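Local coordinates for protein intracellular serine protease (Bacillus licheniformis, PDB 4ZOQ) that probably acts as a subtilisin-like serine endopeptidase on lanthipeptides, cutting peptide bonds at specific sequences, at residues G15-E18 against L19-Y22; D115-N118 against I119-M123; T249-K252 against G253-N256; A258-M262 against L263-K267. All blocks are in the same frame, centred on the assembly; numbering follows the deposited sequence.

Contact 1 of 4, residues G15-E18 against L19-Y22; sequences GILE and LKEY
Ile-16 and Leu-19, Leu-17 and Lys-20, and Glu-18 and Glu-21 meet as successive i to i+3 pairs of a 3-10 turn that precedes helix 24-30. Backbone bonds set the turn. Leu-19 N donates to Ile-16 O at 3.3 Å, and Glu-21 N donates to Glu-18 O at 3.2 Å. Both donors stand about 50° above the carbonyl plane of their acceptor. Between them, Lys-20 N reaches Leu-17 O in a weak bond of 3.4 Å.

The apolar pair is Ile-16 and Leu-19. Leu-19 CG rests 4.0 Å from Ile-16 CB, and CG2 of the isoleucine also meets it. Elsewhere in the chain, Ile-265 touches Leu-19 and Tyr-22, while Pro-266 touches Ile-16.

Lys-20 adds a mixed contact. Its extended chain runs back past Leu-17 O, and NZ ends 3.3 Å from Leu-17 CD1. With an alanine here, Leu-17 CD1 would probably lose this neighbour and the leucine end be more able to turn.

The acidic side chains come last. Glu-18 bends at chi2 (61°), which brings OE2 within 3.8 Å of Glu-21 CG. Glu-18 OE1 and Glu-21 OE2 stay 5.4 Å apart, and their like charges probably disfavour a closer approach. Glu-18 OE2 also lies 3.9 Å from Tyr-22 OH, with the carboxylate and ring planes 88° apart.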
loop_
_atom_site.group_PDB
_atom_site.type_symbol
_atom_site.label_atom_id
_atom_site.label_comp_id
_atom_site.label_asym_id
_atom_site.label_seq_id
_atom_site.Cartn_x
_atom_site.Cartn_y
_atom_site.Cartn_z
ATOM N N GLY B 15 25.805 10.201 5.342
ATOM C CA GLY B 15 26.438 11.431 5.789
ATOM C C GLY B 15 26.483 12.542 4.740
ATOM O O GLY B 15 26.925 13.645 5.026
ATOM N N ILE B 16 26.036 12.266 3.521
ATOM C CA ILE B 16 26.065 13.278 2.463
ATOM C C ILE B 16 24.932 14.274 2.663
ATOM O O ILE B 16 23.764 13.966 2.431
ATOM C CB ILE B 16 25.940 12.670 1.045
ATOM C CG1 ILE B 16 26.983 11.570 0.825
ATOM C CG2 ILE B 16 26.040 13.768 -0.006
ATOM C CD1 ILE B 16 26.669 10.638 -0.346
ATOM N N LEU B 17 25.299 15.484 3.052
ATOM C CA LEU B 17 24.355 16.503 3.469
ATOM C C LEU B 17 23.506 17.015 2.277
ATOM O O LEU B 17 22.378 17.482 2.458
ATOM C CB LEU B 17 25.130 17.646 4.122
ATOM C CG LEU B 17 24.389 18.680 4.944
ATOM C CD1 LEU B 17 24.197 18.102 6.354
ATOM C CD2 LEU B 17 25.180 19.979 4.982
ATOM N N GLU B 18 23.998 16.825 1.056
ATOM C CA GLU B 18 23.309 17.323 -0.132
ATOM C C GLU B 18 22.089 16.483 -0.529
ATOM O O GLU B 18 21.198 16.961 -1.229
ATOM C CB GLU B 18 24.319 17.353 -1.299
ATOM C CG GLU B 18 23.762 17.399 -2.747
ATOM C CD GLU B 18 22.909 18.618 -3.063
ATOM O OE1 GLU B 18 23.089 19.679 -2.415
ATOM O OE2 GLU B 18 22.054 18.507 -3.977
ATOM N N LEU B 19 21.971 15.292 0.038
ATOM C CA LEU B 19 20.833 14.444 -0.275
ATOM C C LEU B 19 19.534 14.976 0.350
ATOM O O LEU B 19 18.449 14.543 -0.014
ATOM C CB LEU B 19 21.097 13.021 0.175
ATOM C CG LEU B 19 22.279 12.367 -0.537
ATOM C CD1 LEU B 19 22.333 10.897 -0.164
ATOM C CD2 LEU B 19 22.216 12.561 -2.040
ATOM N N LYS B 20 19.648 15.894 1.308
ATOM C CA LYS B 20 18.461 16.496 1.913
ATOM C C LYS B 20 17.622 17.233 0.881
ATOM O O LYS B 20 16.411 17.352 1.029
ATOM C CB LYS B 20 18.854 17.450 3.041
ATOM C CG LYS B 20 19.502 16.738 4.226
ATOM C CD LYS B 20 19.924 17.700 5.338
ATOM C CE LYS B 20 20.465 16.907 6.528
ATOM N NZ LYS B 20 21.109 17.769 7.554
ATOM N N GLU B 21 18.248 17.691 -0.193
ATOM C CA GLU B 21 17.491 18.379 -1.234
ATOM C C GLU B 21 16.371 17.509 -1.842
ATOM O O GLU B 21 15.338 18.022 -2.250
ATOM C CB GLU B 21 18.433 18.850 -2.343
ATOM C CG GLU B 21 19.207 20.071 -1.969
ATOM C CD GLU B 21 18.293 21.210 -1.590
ATOM O OE1 GLU B 21 17.361 21.523 -2.380
ATOM O OE2 GLU B 21 18.497 21.766 -0.489
ATOM N N TYR B 22 16.612 16.203 -1.928
ATOM C CA TYR B 22 15.690 15.261 -2.562
ATOM C C TYR B 22 14.666 14.719 -1.568
ATOM O O TYR B 22 13.759 13.957 -1.936
ATOM C CB TYR B 22 16.483 14.095 -3.182
ATOM C CG TYR B 22 17.625 14.552 -4.080
ATOM C CD1 TYR B 22 17.378 15.206 -5.285
ATOM C CD2 TYR B 22 18.940 14.317 -3.723
ATOM C CE1 TYR B 22 18.413 15.626 -6.091
ATOM C CE2 TYR B 22 19.978 14.716 -4.525
ATOM C CZ TYR B 22 19.720 15.376 -5.703
ATOM O OH TYR B 22 20.783 15.780 -6.491
#

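Contact 2 of 4, residues D115-N118 against I119-M123; sequences DSYN and IMKAM
Lys-121 comes up to the rim of the Tyr-117 ring, one helical turn on in helix 116-128. Its NZ sits 3.6 Å from Tyr-117 CE2, near the ring plane, and CE follows beside CE2 and OH. A bend at chi3 (-92°) swings the lysine end toward the ring.

Two smaller contacts lie close to the backbone. Met-120 CG packs 3.4 Å from Ser-116 O, and Ala-122 CB lies 3.3 Å from Asn-118 O.

The helix backbone spaces these side chains. Met-120 N donates to Ser-116 O at 3.1 Å, Lys-121 N to Tyr-117 O at 3.0 Å, and Ala-122 N to Asn-118 O at 2.9 Å. At the start of the helix Asp-115 is the N-cap. Its OD1 accepts from Tyr-117 N at 3.1 Å, with the donor 84° out of the carboxylate plane.

Farther out, Ile-119 packs on Val-108 and Ile-50 of the central sheet, and Met-120 on helix 146-164. A second protein chain, probably the propeptide domain as in related subtilases, covers the Tyr-117 side. Asp-56 of that chain forms a salt bridge with Lys-121 NZ through OD2 and accepts a hydrogen bond from Tyr-117 OH through its backbone O.

The ammonium group is thus paired across the interface, and its place at the ring edge does not make it a cation-pi contact.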
loop_
_atom_site.group_PDB
_atom_site.type_symbol
_atom_site.label_atom_id
_atom_site.label_comp_id
_atom_site.label_asym_id
_atom_site.label_seq_id
_atom_site.Cartn_x
_atom_site.Cartn_y
_atom_site.Cartn_z
ATOM N N ASP B 115 -0.659 -11.625 -7.673
ATOM C CA ASP B 115 -1.980 -12.186 -7.798
ATOM C C ASP B 115 -2.858 -11.449 -6.795
ATOM O O ASP B 115 -2.438 -11.174 -5.656
ATOM C CB ASP B 115 -1.907 -13.704 -7.532
ATOM C CG ASP B 115 -3.276 -14.402 -7.532
ATOM O OD1 ASP B 115 -4.289 -13.845 -8.034
ATOM O OD2 ASP B 115 -3.326 -15.552 -7.036
ATOM N N SER B 116 -4.072 -11.117 -7.216
ATOM C CA SER B 116 -4.986 -10.392 -6.356
ATOM C C SER B 116 -5.283 -11.234 -5.129
ATOM O O SER B 116 -5.479 -10.712 -4.027
ATOM C CB SER B 116 -6.271 -10.077 -7.098
ATOM O OG SER B 116 -6.072 -9.058 -8.057
ATOM N N TYR B 117 -5.293 -12.551 -5.351
ATOM C CA TYR B 117 -5.582 -13.547 -4.328
ATOM C C TYR B 117 -4.587 -13.427 -3.180
ATOM O O TYR B 117 -4.969 -13.434 -2.008
ATOM C CB TYR B 117 -5.532 -14.960 -4.923
ATOM C CG TYR B 117 -5.707 -16.071 -3.912
ATOM C CD1 TYR B 117 -6.973 -16.448 -3.490
ATOM C CD2 TYR B 117 -4.603 -16.710 -3.341
ATOM C CE1 TYR B 117 -7.146 -17.451 -2.562
ATOM C CE2 TYR B 117 -4.769 -17.726 -2.398
ATOM C CZ TYR B 117 -6.048 -18.084 -2.014
ATOM O OH TYR B 117 -6.259 -19.076 -1.078
ATOM N N ASN B 118 -3.302 -13.364 -3.500
ATOM C CA ASN B 118 -2.326 -13.208 -2.423
ATOM C C ASN B 118 -2.429 -11.876 -1.684
ATOM O O ASN B 118 -2.045 -11.796 -0.511
ATOM C CB ASN B 118 -0.910 -13.445 -2.931
ATOM C CG ASN B 118 -0.595 -14.914 -3.048
ATOM O OD1 ASN B 118 -1.221 -15.740 -2.374
ATOM N ND2 ASN B 118 0.360 -15.258 -3.904
ATOM N N ILE B 119 -2.942 -10.839 -2.349
ATOM C CA ILE B 119 -3.089 -9.561 -1.682
ATOM C C ILE B 119 -4.157 -9.695 -0.602
ATOM O O ILE B 119 -3.983 -9.228 0.540
ATOM C CB ILE B 119 -3.445 -8.421 -2.661
ATOM C CG1 ILE B 119 -2.338 -8.261 -3.695
ATOM C CG2 ILE B 119 -3.673 -7.110 -1.889
ATOM C CD1 ILE B 119 -2.652 -7.290 -4.777
ATOM N N MET B 120 -5.258 -10.345 -0.968
ATOM C CA MET B 120 -6.356 -10.584 -0.033
ATOM C C MET B 120 -5.890 -11.432 1.150
ATOM O O MET B 120 -6.197 -11.123 2.305
ATOM C CB MET B 120 -7.524 -11.289 -0.729
ATOM C CG MET B 120 -8.071 -10.546 -1.905
ATOM S SD MET B 120 -9.622 -11.249 -2.529
ATOM C CE MET B 120 -9.388 -10.950 -4.287
ATOM N N LYS B 121 -5.118 -12.476 0.860
ATOM C CA LYS B 121 -4.654 -13.355 1.918
ATOM C C LYS B 121 -3.748 -12.582 2.865
ATOM O O LYS B 121 -3.854 -12.720 4.085
ATOM C CB LYS B 121 -3.928 -14.557 1.348
ATOM C CG LYS B 121 -3.601 -15.609 2.387
ATOM C CD LYS B 121 -2.795 -16.713 1.735
ATOM C CE LYS B 121 -3.693 -17.817 1.215
ATOM N NZ LYS B 121 -2.944 -18.829 0.450
ATOM N N ALA B 122 -2.873 -11.758 2.294
ATOM C CA ALA B 122 -1.995 -10.924 3.101
ATOM C C ALA B 122 -2.804 -9.914 3.918
ATOM O O ALA B 122 -2.507 -9.669 5.096
ATOM C CB ALA B 122 -0.978 -10.202 2.225
ATOM N N MET B 123 -3.862 -9.378 3.333
ATOM C CA MET B 123 -4.675 -8.428 4.071
ATOM C C MET B 123 -5.224 -9.102 5.311
ATOM O O MET B 123 -5.109 -8.583 6.429
ATOM C CB MET B 123 -5.831 -7.890 3.213
ATOM C CG MET B 123 -5.397 -6.910 2.117
ATOM S SD MET B 123 -6.755 -6.424 1.012
ATOM C CE MET B 123 -7.806 -5.420 2.081
#

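Contact 3 of 4, residues T249-K252 against G253-N256; sequences TYPK and GKDN
Pro-251 O accepts from Lys-254 N at 2.9 Å, the one hydrogen bond joining 249-252 to 253-256. The N-H approaches from above the carbonyl plane, 51° out of it. Across the same turn, Lys-254 CB packs 3.9 Å from Pro-251 CB.

Tyr-250 carries most of the side-chain contact. Its CG is anti to the backbone N (chi1 -159°), and the ring reaches across to the far arm of the turn. Lys-254 passes obliquely by the hydroxyl end: CE comes to 3.3 Å from Tyr-250 OH, and CD lies 3.7 Å from Tyr-250 CE2. The aliphatic part of the lysine does this touching, while its NZ goes on to a hydrogen bond with Pro-83 O. At the ring edge, Asp-255 O lies in the ring plane, 3.6 Å from CE2. Asn-256 CB meets Tyr-250 CD2 at 4.2 Å. A serine in place of Tyr-250 would probably open a gap beside the Lys-254 methylenes, leaving the chain held mainly by its NZ bond to Pro-83 O.

Other parts of the chain hold both arms. Asn-256 ND2 donates to Ile-265 O and Tyr-269 O, and Lys-252 N bonds to Asp-55 OD2. The Tyr-250 side chain comes within about 7 Å of that of His-86, a predicted member of the charge relay system. The contact is thus a type I beta turn, Pro-251 to Lys-254, placed near the probable catalytic triad of a subtilase.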
loop_
_atom_site.group_PDB
_atom_site.type_symbol
_atom_site.label_atom_id
_atom_site.label_comp_id
_atom_site.label_asym_id
_atom_site.label_seq_id
_atom_site.Cartn_x
_atom_site.Cartn_y
_atom_site.Cartn_z
ATOM N N THR B 249 14.496 4.881 -0.224
ATOM C CA THR B 249 15.428 3.846 0.186
ATOM C C THR B 249 15.328 2.749 -0.853
ATOM O O THR B 249 14.240 2.349 -1.270
ATOM C CB THR B 249 15.145 3.314 1.590
ATOM O OG1 THR B 249 13.746 3.056 1.711
ATOM C CG2 THR B 249 15.524 4.338 2.646
ATOM N N TYR B 250 16.490 2.277 -1.277
ATOM C CA TYR B 250 16.594 1.300 -2.349
ATOM C C TYR B 250 17.512 0.191 -1.821
ATOM O O TYR B 250 18.395 0.484 -0.996
ATOM C CB TYR B 250 17.130 1.977 -3.609
ATOM C CG TYR B 250 16.833 1.244 -4.901
ATOM C CD1 TYR B 250 15.517 1.092 -5.355
ATOM C CD2 TYR B 250 17.870 0.760 -5.695
ATOM C CE1 TYR B 250 15.241 0.432 -6.541
ATOM C CE2 TYR B 250 17.609 0.109 -6.886
ATOM C CZ TYR B 250 16.292 -0.048 -7.305
ATOM O OH TYR B 250 16.045 -0.690 -8.480
ATOM N N PRO B 251 17.250 -1.080 -2.204
ATOM C CA PRO B 251 18.030 -2.197 -1.643
ATOM C C PRO B 251 19.534 -1.928 -1.749
ATOM O O PRO B 251 20.058 -1.666 -2.826
ATOM C CB PRO B 251 17.605 -3.385 -2.497
ATOM C CG PRO B 251 16.221 -3.044 -2.968
ATOM C CD PRO B 251 16.255 -1.550 -3.193
ATOM N N LYS B 252 20.214 -1.955 -0.612
ATOM C CA LYS B 252 21.571 -1.447 -0.556
ATOM C C LYS B 252 22.522 -2.260 -1.444
ATOM O O LYS B 252 23.501 -1.731 -1.968
ATOM C CB LYS B 252 22.066 -1.433 0.888
ATOM C CG LYS B 252 22.958 -2.593 1.216
ATOM C CD LYS B 252 23.129 -2.827 2.706
ATOM C CE LYS B 252 21.941 -3.553 3.290
ATOM N NZ LYS B 252 22.127 -3.638 4.761
ATOM N N GLY B 253 22.227 -3.537 -1.643
ATOM C CA GLY B 253 23.105 -4.354 -2.452
ATOM C C GLY B 253 22.704 -4.374 -3.908
ATOM O O GLY B 253 23.183 -5.208 -4.668
ATOM N N LYS B 254 21.836 -3.450 -4.306
ATOM C CA LYS B 254 21.336 -3.408 -5.673
ATOM C C LYS B 254 21.872 -2.138 -6.313
ATOM O O LYS B 254 21.978 -1.125 -5.641
ATOM C CB LYS B 254 19.800 -3.475 -5.676
ATOM C CG LYS B 254 19.170 -3.778 -7.023
ATOM C CD LYS B 254 17.650 -3.634 -7.018
ATOM C CE LYS B 254 17.086 -3.774 -8.441
ATOM N NZ LYS B 254 16.741 -5.178 -8.778
ATOM N N ASP B 255 22.264 -2.184 -7.583
ATOM C CA ASP B 255 22.747 -0.972 -8.262
ATOM C C ASP B 255 21.593 -0.002 -8.483
ATOM O O ASP B 255 20.516 -0.417 -8.907
ATOM C CB ASP B 255 23.382 -1.292 -9.621
ATOM C CG ASP B 255 24.735 -1.989 -9.515
ATOM O OD1 ASP B 255 25.489 -1.819 -8.515
ATOM O OD2 ASP B 255 25.063 -2.692 -10.492
ATOM N N ASN B 256 21.784 1.273 -8.171
ATOM C CA ASN B 256 20.739 2.241 -8.482
ATOM C C ASN B 256 20.974 2.782 -9.890
ATOM O O ASN B 256 21.853 2.289 -10.593
ATOM C CB ASN B 256 20.673 3.359 -7.434
ATOM C CG ASN B 256 21.971 4.108 -7.289
ATOM O OD1 ASN B 256 22.832 4.093 -8.187
ATOM N ND2 ASN B 256 22.142 4.753 -6.130
#

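Contact 4 of 4, residues A258-M262 against L263-K267; sequences ALDQM and LNIPK
A Schellman motif ends helix 258-262, and it brings Asp-260 against Ile-265 and Gln-261 against Asn-264. Its two defining bonds are backbone ones. Ile-265 N donates to Asp-260 O at 2.9 Å, with the donor 40° out of the carbonyl plane. Asn-264 N donates to Gln-261 O, also at 2.9 Å, from farther above the plane (67°). Asn-264 is the C-prime residue, and its positive phi (57°) turns the chain back over the last carbonyls. Leu-263 N is shared by two weak bonds, to Leu-259 O and to Asp-260 O.

The side chains follow the turn. Ile-265 CB packs 3.8 Å from Asp-260 CB, so the isoleucine crosses the base of the aspartate, and Ile-265 CG1 closes to 3.2 Å from Asp-260 O. Each methyl of Leu-263 has a neighbour. Its CD1 meets Leu-259 CD1 at 4.1 Å, where the two leucines lie side by side and point the same way. Its CD2 meets Met-262 CE at 3.8 Å. The methionine bends at chi3, which turns its methyl group toward the leucine.

The Asp-260 carboxylate looks past the turn to strand 269-272. Its OD2 bonds to Ser-270 OG, and OD1 accepts from Leu-271 N. Beyond Ile-265, the side chains of Leu-19 and Tyr-22 close on it.

Asp-260 is therefore used at both ends. Its backbone O accepts the Ile-265 amide, and weakly that of Leu-263, and its carboxylate, gripped by two donors, ties the same residue to the next strand.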
loop_
_atom_site.group_PDB
_atom_site.type_symbol
_atom_site.label_atom_id
_atom_site.label_comp_id
_atom_site.label_asym_id
_atom_site.label_seq_id
_atom_site.Cartn_x
_atom_site.Cartn_y
_atom_site.Cartn_z
ATOM N N ALA B 258 21.421 5.274 -13.430
ATOM C CA ALA B 258 22.402 6.221 -13.985
ATOM C C ALA B 258 22.174 7.671 -13.512
ATOM O O ALA B 258 23.114 8.414 -13.292
ATOM C CB ALA B 258 22.394 6.150 -15.503
ATOM N N LEU B 259 20.917 8.068 -13.367
ATOM C CA LEU B 259 20.577 9.393 -12.853
ATOM C C LEU B 259 21.070 9.540 -11.426
ATOM O O LEU B 259 21.630 10.587 -11.053
ATOM C CB LEU B 259 19.072 9.600 -12.891
ATOM C CG LEU B 259 18.521 10.892 -12.298
ATOM C CD1 LEU B 259 18.997 12.082 -13.120
ATOM C CD2 LEU B 259 16.997 10.822 -12.225
ATOM N N ASP B 260 20.879 8.489 -10.627
ATOM C CA ASP B 260 21.351 8.524 -9.259
ATOM C C ASP B 260 22.882 8.681 -9.232
ATOM O O ASP B 260 23.413 9.530 -8.512
ATOM C CB ASP B 260 20.950 7.249 -8.485
ATOM C CG ASP B 260 19.438 7.090 -8.325
ATOM O OD1 ASP B 260 18.732 8.106 -8.200
ATOM O OD2 ASP B 260 18.947 5.942 -8.304
ATOM N N GLN B 261 23.574 7.882 -10.047
ATOM C CA GLN B 261 25.038 7.873 -10.061
ATOM C C GLN B 261 25.542 9.232 -10.476
ATOM O O GLN B 261 26.451 9.783 -9.841
ATOM C CB GLN B 261 25.597 6.809 -11.001
ATOM C CG GLN B 261 24.794 5.549 -11.021
ATOM C CD GLN B 261 25.397 4.468 -11.901
ATOM O OE1 GLN B 261 25.416 4.570 -13.146
ATOM N NE2 GLN B 261 25.840 3.390 -11.262
ATOM N N MET B 262 24.933 9.780 -11.522
ATOM C CA MET B 262 25.303 11.112 -11.972
ATOM C C MET B 262 25.129 12.171 -10.884
ATOM O O MET B 262 25.886 13.135 -10.839
ATOM C CB MET B 262 24.462 11.509 -13.184
ATOM C CG MET B 262 24.811 12.879 -13.710
ATOM S SD MET B 262 23.573 13.529 -14.846
ATOM C CE MET B 262 22.541 14.482 -13.746
ATOM N N LEU B 263 24.173 11.969 -9.978
ATOM C CA LEU B 263 23.926 12.937 -8.902
ATOM C C LEU B 263 24.641 12.530 -7.609
ATOM O O LEU B 263 24.414 13.116 -6.545
ATOM C CB LEU B 263 22.415 13.116 -8.666
ATOM C CG LEU B 263 21.618 13.767 -9.810
ATOM C CD1 LEU B 263 20.101 13.746 -9.550
ATOM C CD2 LEU B 263 22.106 15.200 -10.075
ATOM N N ASN B 264 25.492 11.509 -7.720
ATOM C CA ASN B 264 26.251 10.944 -6.597
ATOM C C ASN B 264 25.412 10.446 -5.439
ATOM O O ASN B 264 25.819 10.509 -4.282
ATOM C CB ASN B 264 27.246 11.980 -6.096
ATOM C CG ASN B 264 28.244 12.360 -7.163
ATOM O OD1 ASN B 264 28.356 13.526 -7.544
ATOM N ND2 ASN B 264 28.975 11.368 -7.663
ATOM N N ILE B 265 24.255 9.897 -5.773
ATOM C CA ILE B 265 23.446 9.208 -4.802
ATOM C C ILE B 265 24.039 7.833 -4.589
ATOM O O ILE B 265 23.988 7.002 -5.496
ATOM C CB ILE B 265 21.993 9.028 -5.288
ATOM C CG1 ILE B 265 21.475 10.275 -6.023
ATOM C CG2 ILE B 265 21.123 8.499 -4.151
ATOM C CD1 ILE B 265 20.922 11.367 -5.142
ATOM N N PRO B 266 24.522 7.550 -3.375
ATOM C CA PRO B 266 25.156 6.253 -3.116
ATOM C C PRO B 266 24.111 5.139 -3.106
ATOM O O PRO B 266 22.916 5.429 -3.034
ATOM C CB PRO B 266 25.783 6.443 -1.734
ATOM C CG PRO B 266 24.906 7.404 -1.084
ATOM C CD PRO B 266 24.399 8.347 -2.148
ATOM N N LYS B 267 24.537 3.885 -3.205
ATOM C CA LYS B 267 23.584 2.795 -3.152
ATOM C C LYS B 267 22.845 2.764 -1.834
ATOM O O LYS B 267 23.360 3.214 -0.818
ATOM C CB LYS B 267 24.241 1.454 -3.419
ATOM C CG LYS B 267 24.602 1.252 -4.892
ATOM C CD LYS B 267 25.367 -0.072 -5.071
ATOM C CE LYS B 267 26.868 0.130 -5.171
ATOM N NZ LYS B 267 27.547 -1.200 -5.209
#

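From the N terminus the four contacts come in series. Each closes a turn of its own, and none nests within or crosses another. Contact 1 forms the 3-10 approach to helix 24-30. Contact 2 starts helix 116-128 on the opposite side of the chain's centre, about 37 Å away between centres. Contact 3 turns the chain after strand 246-249, and contact 4 follows as the short helix and turn before strand 269-272. Contact 4 joins the other two on its side. Tyr-22 CE2 of contact 1 packs 3.5 Å from its Ile-265 CD1, and Asn-256 ND2 of contact 3 probably hydrogen-bonds to its Ile-265 O at 3.0 Å. The early 3-10 segment is thereby tied to the late loops.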